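Local coordinates for IPT/TIG domain-containing protein (Bacteroides thetaiotaomicron, PDB 3TC9) that is of unproven function but, with its immunoglobulin-like IPT/TIG domain and six-bladed beta-propeller, probably serves as an auxiliary nutrient-binding protein, at residues Asn202-Tyr208 with Thr220-Gln226. Residues are numbered along the deposited sequence.
Sequences NDRPNNY and TELTKGQ
Leu222 N donates to Asn207 O at 2.8 Å, Asn207 ND2 to Thr223 OG1 at 2.9 Å, and Gly225 N to Arg204 O at 3.0 Å. Thr223 O accepts from Asn206 N at 3.2 Å and weakly from Asn207 N at 3.5 Å. Asn207 O likewise takes a weak second bond from Thr223 N at 3.4 Å. These shared carbonyls mark two beta bulges in an antiparallel pairing. Its register is Pro205 with Lys224, Asn207 with Thr223, and Tyr208 with Glu221. Asn206 (phi/psi -106/-35) and Leu222 (-108/-49) leave extended geometry. Beyond the strands, Gln226 N donates to Asn202 OD1 at 3.2 Å; Asn202 chi1 is t. Gly225, at 164/148, has no room for a CB. Pro205 CB packs on Glu221 CG at 3.7 Å. Leu222 meets Leu240 and Tyr253 of the next four-stranded sheet. This hairpin joins the last two strands of one propeller blade. Asn207, m in chi1, also bonds Thr196 through OD1, so its amide ties three strands of the blade together.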
ATOM      1  N   ASN B 202     -30.619  32.792 -13.145  1.00 65.11           N
ATOM      2  CA  ASN B 202     -31.028  32.228 -11.858  1.00 64.90           C
ATOM      3  C   ASN B 202     -32.309  31.368 -11.939  1.00 70.03           C
ATOM      4  O   ASN B 202     -32.593  30.626 -10.989  1.00 69.18           O
ATOM      5  CB  ASN B 202     -31.197  33.326 -10.809  1.00 65.94           C
ATOM      6  CG  ASN B 202     -31.091  32.806  -9.396  1.00 92.78           C
ATOM      7  OD1 ASN B 202     -30.077  32.215  -8.990  1.00 86.47           O
ATOM      8  ND2 ASN B 202     -32.152  32.984  -8.626  1.00 87.68           N
ATOM      9  N   ASP B 203     -33.050  31.429 -13.067  1.00 67.56           N
ATOM     10  CA  ASP B 203     -34.282  30.652 -13.245  1.00 68.37           C
ATOM     11  C   ASP B 203     -34.042  29.375 -14.070  1.00 67.63           C
ATOM     12  O   ASP B 203     -34.968  28.571 -14.240  1.00 67.69           O
ATOM     13  CB  ASP B 203     -35.385  31.514 -13.877  1.00 73.30           C
ATOM     14  CG  ASP B 203     -35.823  32.664 -12.982  1.00 95.71           C
ATOM     15  OD1 ASP B 203     -36.341  32.390 -11.868  1.00 97.28           O
ATOM     16  OD2 ASP B 203     -35.630  33.842 -13.386  1.00106.60           O
ATOM     17  N   ARG B 204     -32.801  29.198 -14.565  1.00 59.69           N
ATOM     18  CA  ARG B 204     -32.409  28.026 -15.345  0.50 58.15           C
ATOM     19  C   ARG B 204     -31.642  27.028 -14.429  1.00 57.77           C
ATOM     20  O   ARG B 204     -31.142  27.432 -13.374  1.00 55.04           O
ATOM     21  CB  ARG B 204     -31.612  28.440 -16.600  0.50 58.14           C
ATOM     22  CG  ARG B 204     -32.520  29.029 -17.692  0.50 64.95           C
ATOM     23  CD  ARG B 204     -31.929  28.930 -19.086  0.50 69.58           C
ATOM     24  NE  ARG B 204     -31.452  30.224 -19.572  0.50 73.02           N
ATOM     25  CZ  ARG B 204     -31.107  30.476 -20.831  0.50 83.61           C
ATOM     26  NH1 ARG B 204     -31.195  29.526 -21.755  0.50 61.91           N
ATOM     27  NH2 ARG B 204     -30.675  31.681 -21.179  0.50 73.97           N
ATOM     28  N   PRO B 205     -31.598  25.704 -14.737  1.00 52.42           N
ATOM     29  CA  PRO B 205     -30.936  24.777 -13.793  1.00 51.04           C
ATOM     30  C   PRO B 205     -29.404  24.887 -13.671  1.00 54.40           C
ATOM     31  O   PRO B 205     -28.683  25.215 -14.631  1.00 52.33           O
ATOM     32  CB  PRO B 205     -31.305  23.380 -14.319  1.00 52.81           C
ATOM     33  CG  PRO B 205     -32.353  23.592 -15.370  1.00 58.64           C
ATOM     34  CD  PRO B 205     -32.144  24.968 -15.903  1.00 54.25           C
ATOM     35  N   ASN B 206     -28.911  24.583 -12.447  1.00 50.36           N
ATOM     36  CA  ASN B 206     -27.477  24.510 -12.152  1.00 48.30           C
ATOM     37  C   ASN B 206     -27.105  23.050 -12.004  1.00 51.29           C
ATOM     38  O   ASN B 206     -26.035  22.675 -12.440  1.00 50.35           O
ATOM     39  CB  ASN B 206     -27.050  25.337 -10.918  1.00 44.04           C
ATOM     40  CG  ASN B 206     -27.844  25.158  -9.624  1.00 63.39           C
ATOM     41  OD1 ASN B 206     -28.700  24.275  -9.484  1.00 49.93           O
ATOM     42  ND2 ASN B 206     -27.566  26.009  -8.629  1.00 51.89           N
ATOM     43  N   ASN B 207     -28.009  22.219 -11.454  1.00 48.95           N
ATOM     44  CA  ASN B 207     -27.763  20.796 -11.230  1.00 48.75           C
ATOM     45  C   ASN B 207     -28.785  19.928 -11.939  1.00 55.28           C
ATOM     46  O   ASN B 207     -29.988  20.133 -11.829  1.00 56.28           O
ATOM     47  CB  ASN B 207     -27.739  20.479  -9.725  1.00 51.27           C
ATOM     48  CG  ASN B 207     -26.577  21.146  -9.029  1.00 65.49           C
ATOM     49  OD1 ASN B 207     -25.416  20.957  -9.403  1.00 58.33           O
ATOM     50  ND2 ASN B 207     -26.859  21.983  -8.045  1.00 52.54           N
ATOM     51  N   TYR B 208     -28.272  18.982 -12.710  1.00 53.53           N
ATOM     52  CA  TYR B 208     -29.018  18.007 -13.492  1.00 55.70           C
ATOM     53  C   TYR B 208     -28.728  16.629 -12.954  1.00 62.45           C
ATOM     54  O   TYR B 208     -27.622  16.382 -12.478  1.00 60.53           O
ATOM     55  CB  TYR B 208     -28.629  18.077 -14.987  1.00 56.51           C
ATOM     56  CG  TYR B 208     -28.982  19.377 -15.674  1.00 58.23           C
ATOM     57  CD1 TYR B 208     -28.084  20.444 -15.694  1.00 59.88           C
ATOM     58  CD2 TYR B 208     -30.196  19.532 -16.335  1.00 59.49           C
ATOM     59  CE1 TYR B 208     -28.394  21.637 -16.342  1.00 62.43           C
ATOM     60  CE2 TYR B 208     -30.517  20.721 -16.989  1.00 60.75           C
ATOM     61  CZ  TYR B 208     -29.613  21.773 -16.988  1.00 68.33           C
ATOM     62  OH  TYR B 208     -29.927  22.959 -17.602  1.00 68.08           O
ATOM     63  N   THR B 220     -32.837  15.211 -16.100  1.00 70.47           N
ATOM     64  CA  THR B 220     -33.865  15.823 -15.260  1.00 70.83           C
ATOM     65  C   THR B 220     -33.170  16.898 -14.439  1.00 73.12           C
ATOM     66  O   THR B 220     -32.016  16.733 -14.054  1.00 72.26           O
ATOM     67  CB  THR B 220     -34.600  14.775 -14.392  1.00 80.02           C
ATOM     68  OG1 THR B 220     -34.995  13.671 -15.202  1.00 82.35           O
ATOM     69  CG2 THR B 220     -35.833  15.343 -13.682  1.00 79.75           C
ATOM     70  N   GLU B 221     -33.857  18.007 -14.207  1.00 68.99           N
ATOM     71  CA  GLU B 221     -33.367  19.123 -13.415  1.00 67.23           C
ATOM     72  C   GLU B 221     -33.491  18.742 -11.934  1.00 69.65           C
ATOM     73  O   GLU B 221     -34.471  18.098 -11.557  1.00 69.95           O
ATOM     74  CB  GLU B 221     -34.198  20.366 -13.785  1.00 69.68           C
ATOM     75  CG  GLU B 221     -34.133  21.561 -12.857  1.00 80.84           C
ATOM     76  CD  GLU B 221     -35.352  22.456 -12.979  1.00104.56           C
ATOM     77  OE1 GLU B 221     -35.716  22.830 -14.121  1.00 87.59           O
ATOM     78  OE2 GLU B 221     -35.968  22.752 -11.928  1.00101.97           O
ATOM     79  N   LEU B 222     -32.482  19.092 -11.111  1.00 63.98           N
ATOM     80  CA  LEU B 222     -32.484  18.807  -9.672  1.00 63.09           C
ATOM     81  C   LEU B 222     -32.710  20.108  -8.880  1.00 66.12           C
ATOM     82  O   LEU B 222     -33.555  20.144  -7.980  1.00 66.62           O
ATOM     83  CB  LEU B 222     -31.176  18.102  -9.255  1.00 61.12           C
ATOM     84  CG  LEU B 222     -31.067  17.623  -7.816  1.00 65.13           C
ATOM     85  CD1 LEU B 222     -31.928  16.396  -7.560  1.00 66.30           C
ATOM     86  CD2 LEU B 222     -29.646  17.320  -7.487  1.00 65.45           C
ATOM     87  N   THR B 223     -31.948  21.161  -9.226  1.00 61.07           N
ATOM     88  CA  THR B 223     -32.024  22.511  -8.645  1.00 60.85           C
ATOM     89  C   THR B 223     -31.821  23.537  -9.781  1.00 63.05           C
ATOM     90  O   THR B 223     -31.276  23.203 -10.837  1.00 60.76           O
ATOM     91  CB  THR B 223     -31.002  22.737  -7.462  1.00 67.18           C
ATOM     92  OG1 THR B 223     -29.653  22.656  -7.928  1.00 67.54           O
ATOM     93  CG2 THR B 223     -31.190  21.783  -6.302  1.00 65.22           C
ATOM     94  N   LYS B 224     -32.273  24.772  -9.542  1.00 60.70           N
ATOM     95  CA  LYS B 224     -32.133  25.944 -10.402  1.00 60.67           C
ATOM     96  C   LYS B 224     -31.185  26.924  -9.712  1.00 63.99           C
ATOM     97  O   LYS B 224     -31.174  26.988  -8.473  1.00 64.08           O
ATOM     98  CB  LYS B 224     -33.508  26.610 -10.650  1.00 64.53           C
ATOM     99  CG  LYS B 224     -34.422  25.841 -11.593  1.00 73.62           C
ATOM    100  CD  LYS B 224     -35.820  26.448 -11.669  1.00 81.88           C
ATOM    101  CE  LYS B 224     -36.796  25.757 -10.742  1.00 94.10           C
ATOM    102  NZ  LYS B 224     -38.175  26.293 -10.875  1.00102.40           N
ATOM    103  N   GLY B 225     -30.411  27.677 -10.491  1.00 58.50           N
ATOM    104  CA  GLY B 225     -29.504  28.660  -9.916  1.00 57.31           C
ATOM    105  C   GLY B 225     -28.437  29.164 -10.860  1.00 60.76           C
ATOM    106  O   GLY B 225     -27.952  28.424 -11.722  1.00 59.02           O
ATOM    107  N   GLN B 226     -28.046  30.426 -10.686  1.00 57.41           N
ATOM    108  CA  GLN B 226     -27.018  31.024 -11.537  1.00 56.59           C
ATOM    109  C   GLN B 226     -25.599  30.825 -10.973  1.00 59.12           C
ATOM    110  O   GLN B 226     -25.403  30.652  -9.765  1.00 58.39           O
ATOM    111  CB  GLN B 226     -27.286  32.523 -11.765  1.00 58.63           C
ATOM    112  CG  GLN B 226     -27.297  33.350 -10.479  1.00 70.86           C
ATOM    113  CD  GLN B 226     -27.513  34.820 -10.718  1.00 86.68           C
ATOM    114  OE1 GLN B 226     -27.208  35.377 -11.792  1.00 82.02           O
ATOM    115  NE2 GLN B 226     -27.994  35.489  -9.686  1.00 68.51           N
TER